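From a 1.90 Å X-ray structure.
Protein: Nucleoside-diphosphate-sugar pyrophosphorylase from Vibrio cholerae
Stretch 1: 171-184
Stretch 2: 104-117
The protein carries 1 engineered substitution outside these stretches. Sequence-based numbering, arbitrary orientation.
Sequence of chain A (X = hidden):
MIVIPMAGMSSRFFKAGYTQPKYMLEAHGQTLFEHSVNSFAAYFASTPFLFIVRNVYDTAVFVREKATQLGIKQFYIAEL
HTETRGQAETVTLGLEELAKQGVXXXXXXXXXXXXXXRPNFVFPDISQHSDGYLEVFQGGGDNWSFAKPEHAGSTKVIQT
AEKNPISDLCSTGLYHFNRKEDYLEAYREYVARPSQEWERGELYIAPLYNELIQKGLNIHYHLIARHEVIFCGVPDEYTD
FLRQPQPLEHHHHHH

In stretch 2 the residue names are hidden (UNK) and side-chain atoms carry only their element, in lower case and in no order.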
# COMPACT_ATOMS: atom_id res chain seq x y z
N SER A 171 -5.07 -6.50 7.58
CA SER A 171 -4.94 -5.53 6.50
C SER A 171 -4.80 -6.16 5.13
O SER A 171 -4.08 -7.15 4.95
CB SER A 171 -3.75 -4.61 6.75
OG SER A 171 -3.53 -3.77 5.63
N THR A 172 -5.49 -5.59 4.15
CA THR A 172 -5.42 -6.05 2.78
C THR A 172 -4.22 -5.37 2.13
O THR A 172 -3.84 -5.71 1.01
CB THR A 172 -6.66 -5.64 1.98
OG1 THR A 172 -6.73 -4.21 1.91
CG2 THR A 172 -7.94 -6.18 2.63
N GLY A 173 -3.64 -4.40 2.83
CA GLY A 173 -2.51 -3.68 2.27
C GLY A 173 -2.94 -2.33 1.72
O GLY A 173 -2.13 -1.61 1.14
N LEU A 174 -4.22 -2.00 1.88
CA LEU A 174 -4.71 -0.70 1.42
C LEU A 174 -4.85 0.17 2.66
O LEU A 174 -5.63 -0.14 3.57
CB LEU A 174 -6.06 -0.84 0.70
CG LEU A 174 -6.50 0.48 0.06
CD1 LEU A 174 -7.13 0.21 -1.30
CD2 LEU A 174 -7.46 1.20 0.99
N TYR A 175 -4.07 1.25 2.70
CA TYR A 175 -4.05 2.17 3.82
C TYR A 175 -4.40 3.57 3.33
O TYR A 175 -3.65 4.16 2.55
CB TYR A 175 -2.66 2.22 4.45
CG TYR A 175 -2.13 0.86 4.84
CD1 TYR A 175 -1.17 0.21 4.07
CD2 TYR A 175 -2.60 0.23 5.99
CE1 TYR A 175 -0.68 -1.04 4.44
CE2 TYR A 175 -2.12 -1.02 6.37
CZ TYR A 175 -1.17 -1.65 5.59
OH TYR A 175 -0.69 -2.88 5.97
N HIS A 176 -5.53 4.09 3.79
CA HIS A 176 -5.97 5.40 3.36
C HIS A 176 -5.76 6.46 4.44
O HIS A 176 -5.97 6.21 5.63
CB HIS A 176 -7.45 5.34 2.98
CG HIS A 176 -8.00 6.64 2.47
ND1 HIS A 176 -7.77 7.09 1.19
CD2 HIS A 176 -8.76 7.59 3.07
CE1 HIS A 176 -8.37 8.26 1.02
NE2 HIS A 176 -8.97 8.58 2.15
N PHE A 177 -5.32 7.64 4.01
CA PHE A 177 -5.12 8.79 4.89
C PHE A 177 -5.82 9.97 4.22
O PHE A 177 -5.57 10.27 3.05
CB PHE A 177 -3.63 9.12 5.05
CG PHE A 177 -2.83 7.99 5.63
CD1 PHE A 177 -2.43 6.93 4.83
CD2 PHE A 177 -2.48 7.99 6.98
CE1 PHE A 177 -1.69 5.88 5.36
CE2 PHE A 177 -1.74 6.93 7.52
CZ PHE A 177 -1.35 5.88 6.71
N ASN A 178 -6.70 10.65 4.96
CA ASN A 178 -7.43 11.78 4.40
C ASN A 178 -6.53 12.96 4.04
O ASN A 178 -6.84 13.72 3.12
CB ASN A 178 -8.51 12.25 5.39
CG ASN A 178 -9.46 13.25 4.76
OD1 ASN A 178 -10.00 13.02 3.68
ND2 ASN A 178 -9.68 14.37 5.45
N ARG A 179 -5.41 13.11 4.75
CA ARG A 179 -4.47 14.21 4.48
C ARG A 179 -3.03 13.72 4.40
O ARG A 179 -2.55 13.03 5.29
CB ARG A 179 -4.57 15.29 5.56
CG ARG A 179 -5.90 16.01 5.59
CD ARG A 179 -5.88 17.19 6.56
NE ARG A 179 -7.03 18.06 6.37
CZ ARG A 179 -6.97 19.30 5.87
NH1 ARG A 179 -5.79 19.81 5.52
NH2 ARG A 179 -8.07 20.01 5.71
N LYS A 180 -2.34 14.10 3.32
CA LYS A 180 -0.95 13.71 3.13
C LYS A 180 -0.14 14.17 4.34
O LYS A 180 0.73 13.46 4.82
CB LYS A 180 -0.37 14.37 1.87
CG LYS A 180 1.09 14.04 1.60
CD LYS A 180 1.74 14.96 0.57
CE LYS A 180 1.98 16.36 1.13
NZ LYS A 180 2.73 17.21 0.16
N GLU A 181 -0.44 15.37 4.83
CA GLU A 181 0.29 15.90 5.98
C GLU A 181 0.19 15.05 7.24
O GLU A 181 1.14 14.99 8.02
CB GLU A 181 -0.12 17.35 6.27
CG GLU A 181 0.54 18.36 5.34
CD GLU A 181 2.04 18.13 5.19
OE1 GLU A 181 2.76 18.15 6.22
OE2 GLU A 181 2.51 17.93 4.05
N ASP A 182 -0.95 14.38 7.44
CA ASP A 182 -1.11 13.51 8.61
C ASP A 182 -0.21 12.29 8.45
O ASP A 182 0.37 11.81 9.43
CB ASP A 182 -2.56 13.07 8.78
CG ASP A 182 -3.48 14.20 9.18
OD1 ASP A 182 -3.00 15.17 9.81
OD2 ASP A 182 -4.69 14.12 8.89
N TYR A 183 -0.11 11.77 7.23
CA TYR A 183 0.76 10.63 6.98
C TYR A 183 2.20 11.02 7.31
O TYR A 183 2.90 10.31 8.02
CB TYR A 183 0.72 10.20 5.52
CG TYR A 183 1.73 9.11 5.23
CD1 TYR A 183 1.40 7.77 5.42
CD2 TYR A 183 3.04 9.43 4.86
CE1 TYR A 183 2.36 6.76 5.26
CE2 TYR A 183 4.00 8.43 4.70
CZ TYR A 183 3.66 7.10 4.90
OH TYR A 183 4.60 6.11 4.77
N LEU A 184 2.65 12.15 6.77
CA LEU A 184 4.02 12.59 6.99
C LEU A 184 4.33 12.89 8.45
O LEU A 184 5.44 12.62 8.93
CB LEU A 184 4.35 13.80 6.10
CG LEU A 184 4.34 13.48 4.59
CD1 LEU A 184 4.56 14.76 3.80
CD2 LEU A 184 5.43 12.46 4.27
N UNK A 104 2.66 20.34 -5.99
CA UNK A 104 2.24 20.72 -4.64
C UNK A 104 0.90 20.06 -4.36
O UNK A 104 -0.15 20.63 -4.63
o UNK A 104 1.87 21.94 -2.21
c UNK A 104 1.86 22.76 -3.16
c UNK A 104 2.11 22.25 -4.57
o UNK A 104 1.66 23.98 -3.00
N UNK A 105 0.94 18.85 -3.83
CA UNK A 105 -0.29 18.11 -3.54
C UNK A 105 -0.52 18.03 -2.03
O UNK A 105 0.37 17.64 -1.28
c UNK A 105 -0.18 16.71 -4.13
c UNK A 105 -3.70 15.31 -4.29
c UNK A 105 -1.36 14.88 -2.87
c UNK A 105 -2.48 14.11 -2.59
o UNK A 105 -4.77 13.58 -3.03
c UNK A 105 -3.65 14.33 -3.30
c UNK A 105 -1.39 15.86 -3.86
c UNK A 105 -2.58 16.06 -4.56
N UNK A 106 -1.72 18.38 -1.59
CA UNK A 106 -2.03 18.36 -0.16
C UNK A 106 -3.25 17.51 0.19
O UNK A 106 -3.76 17.57 1.30
c UNK A 106 0.14 20.35 0.88
n UNK A 106 1.31 20.74 0.37
o UNK A 106 0.06 19.70 1.93
c UNK A 106 -2.27 19.78 0.34
c UNK A 106 -1.10 20.74 0.12
N UNK A 107 -3.69 16.70 -0.76
CA UNK A 107 -4.88 15.90 -0.53
C UNK A 107 -4.65 14.55 0.13
O UNK A 107 -3.63 14.32 0.78
N UNK A 108 -5.63 13.67 -0.03
CA UNK A 108 -5.57 12.35 0.56
C UNK A 108 -4.59 11.45 -0.17
O UNK A 108 -4.22 11.71 -1.32
c UNK A 108 -6.95 11.70 0.51
o UNK A 108 -7.30 11.40 -0.83
N UNK A 109 -4.14 10.41 0.52
CA UNK A 109 -3.30 9.43 -0.14
C UNK A 109 -3.81 8.06 0.25
O UNK A 109 -4.15 7.79 1.40
c UNK A 109 -1.23 10.84 -0.40
c UNK A 109 -1.79 9.55 0.18
c UNK A 109 -0.07 9.30 1.98
c UNK A 109 -1.54 9.44 1.67
N UNK A 110 -3.87 7.19 -0.75
CA UNK A 110 -4.34 5.83 -0.58
C UNK A 110 -3.17 4.95 -0.97
O UNK A 110 -2.86 4.82 -2.15
o UNK A 110 -6.59 6.47 -1.16
c UNK A 110 -6.02 4.15 -1.38
c UNK A 110 -5.53 5.58 -1.51
N UNK A 111 -2.51 4.37 0.02
CA UNK A 111 -1.36 3.52 -0.24
C UNK A 111 -1.81 2.10 -0.52
O UNK A 111 -2.63 1.55 0.20
c UNK A 111 0.85 2.69 0.61
c UNK A 111 -0.39 3.51 0.95
c UNK A 111 -0.01 4.94 1.31
N UNK A 112 -1.27 1.51 -1.57
CA UNK A 112 -1.64 0.16 -1.95
C UNK A 112 -0.38 -0.54 -2.43
O UNK A 112 0.60 0.12 -2.77
c UNK A 112 -4.51 -3.52 -4.04
c UNK A 112 -3.15 -1.64 -4.67
c UNK A 112 -2.66 0.23 -3.08
c UNK A 112 -3.75 -2.85 -4.99
c UNK A 112 -4.67 -2.97 -2.77
c UNK A 112 -4.06 -1.76 -2.46
c UNK A 112 -3.30 -1.08 -3.40
N UNK A 113 -0.38 -1.86 -2.47
CA UNK A 113 0.83 -2.53 -2.94
C UNK A 113 0.58 -3.35 -4.18
O UNK A 113 -0.53 -3.83 -4.43
c UNK A 113 0.57 -4.54 -1.44
o UNK A 113 0.66 -5.60 -2.05
c UNK A 113 1.44 -3.37 -1.82
n UNK A 113 -0.27 -4.34 -0.44
N UNK A 114 1.63 -3.50 -4.97
CA UNK A 114 1.55 -4.21 -6.23
C UNK A 114 1.38 -5.73 -6.08
O UNK A 114 1.17 -6.43 -7.08
c UNK A 114 1.38 -2.60 -8.80
c UNK A 114 2.80 -3.84 -7.08
c UNK A 114 3.91 -4.85 -6.87
c UNK A 114 2.40 -3.71 -8.55
N UNK A 115 1.43 -6.24 -4.85
CA UNK A 115 1.27 -7.67 -4.57
C UNK A 115 -0.18 -8.05 -4.35
O UNK A 115 -0.50 -9.22 -4.12
o UNK A 115 4.14 -7.95 -4.34
c UNK A 115 3.47 -7.73 -3.31
c UNK A 115 2.01 -8.09 -3.30
o UNK A 115 3.96 -7.24 -2.27
N UNK A 116 -1.07 -7.07 -4.40
CA UNK A 116 -2.47 -7.31 -4.12
C UNK A 116 -3.40 -6.87 -5.24
O UNK A 116 -3.15 -5.86 -5.89
c UNK A 116 -2.87 -6.54 -2.84
c UNK A 116 -4.24 -6.96 -2.36
o UNK A 116 -1.90 -6.82 -1.81
N UNK A 117 -4.47 -7.64 -5.46
CA UNK A 117 -5.47 -7.27 -6.46
C UNK A 117 -6.79 -7.10 -5.74
O UNK A 117 -7.21 -7.96 -4.95
c UNK A 117 -4.35 -10.20 -8.52
c UNK A 117 -2.05 -8.66 -8.63
c UNK A 117 -2.02 -9.98 -9.07
c UNK A 117 -3.18 -10.76 -9.01
c UNK A 117 -4.39 -8.88 -8.09
c UNK A 117 -3.23 -8.12 -8.15
c UNK A 117 -5.66 -8.32 -7.55
O HOH W 1 -2.07 17.40 3.46
O HOH W 2 0.70 -1.88 1.26
O HOH W 3 -1.20 -6.81 0.80

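Position 104 carries two carbons, the second bearing two oxygens, and touches nothing on stretch 1: a carboxylate carried directly on CB, which is Asp104.

Position 105 has one carbon and then a six-carbon ring bearing an oxygen; its main-chain oxygen, not the ring, meets the amine of Lys180. This is Tyr105, and Lys180 NZ donates a hydrogen bond to Tyr105 O at 2.8 Å.

At 106 three carbons run in a line, the third carrying one oxygen and one nitrogen, with that end near Lys180 and Glu181: the amide of Gln106. NE2 of Gln106 donates to Asp104 OD1 at 2.9 Å, and a water accepts from Glu181 N and donates to Gln106 O, tying the first turn of the helix to this loop.

Position 107 has no side-chain atoms and meets Lys180 through its carbonyl, so it is Gly107. A CB here would lie 2.5 Å from Tyr105 OH, a clash, while the carbonyl is free to accept from Lys180 N (2.9 Å to Gly107 O).

Position 108 shows one carbon and one oxygen, the carbon packed against the Phe177 carbonyl. It is Ser108, with CB 3.2 Å from Phe177 O. Ser108 O receives a hydrogen bond from Tyr105 OH at 2.6 Å, a bond that links the tyrosine hydroxyl to the main chain three residues on.

Four carbons at 109, forked at the first, with the end of the two-carbon arm against the Tyr183 ring, make Ile109. CD1 of Ile109 is 3.7 Å from Tyr183 CG, while CG1 of Ile109 lies 4.0 Å from Phe177 CB.

Position 110 has one carbon carrying an oxygen and a carbon, with the oxygen near the edge of the His176 ring. This is Thr110, and OG1 of Thr110 is hydrogen-bonded to His176 ND1 at 2.7 Å.

At 111 a single carbon carries two more and faces Tyr175: Val111, its CB 4.4 Å from Tyr175 CB, on the same sheet face as Ile109.

Position 112 has one carbon and a bare six-carbon ring packed on Leu174: Phe112, with CD1 3.8 Å from Leu174 CD1.

At 113 two carbons end in an oxygen and a nitrogen, the nitrogen close to Gly173: Asn113. An ideal CB on Gly173 would sit 2.3 Å from Asn113 ND2, a clash, and the backbone angles of Gly173 independently call for glycine.

Position 114, four carbons forked at the first with one two-carbon arm, is Ile114; 115, two carbons ending in two oxygens, is Asp115. Neither touches stretch 1.

At 116 one carbon carries an oxygen and a carbon, the oxygen near the Thr172 carbonyl: Thr116. Its OG1 donates to Asn113 OD1 at 2.8 Å within a type I turn, and a water donates to both Thr116 OG1 and Thr172 O.

Position 117, one carbon and a plain six-carbon ring, is Phe117, out of reach.

The contact is an antiparallel strand pair. Tyr175 and Val111 exchange backbone hydrogen bonds, as do Phe177 and Ile109, and the alternation puts these four side chains on one face and His176 with Thr110 on the other. Beyond the strands, Lys180 anchors the loop through main chain and amine, while at the opposite end the absence of a side chain at Gly173 leaves room for the Asn113 amide, whose OD1 accepts from Thr116 OG1 inside the turn.

Stretch 2, residues 104-117: DYQGSITVFNIDTF
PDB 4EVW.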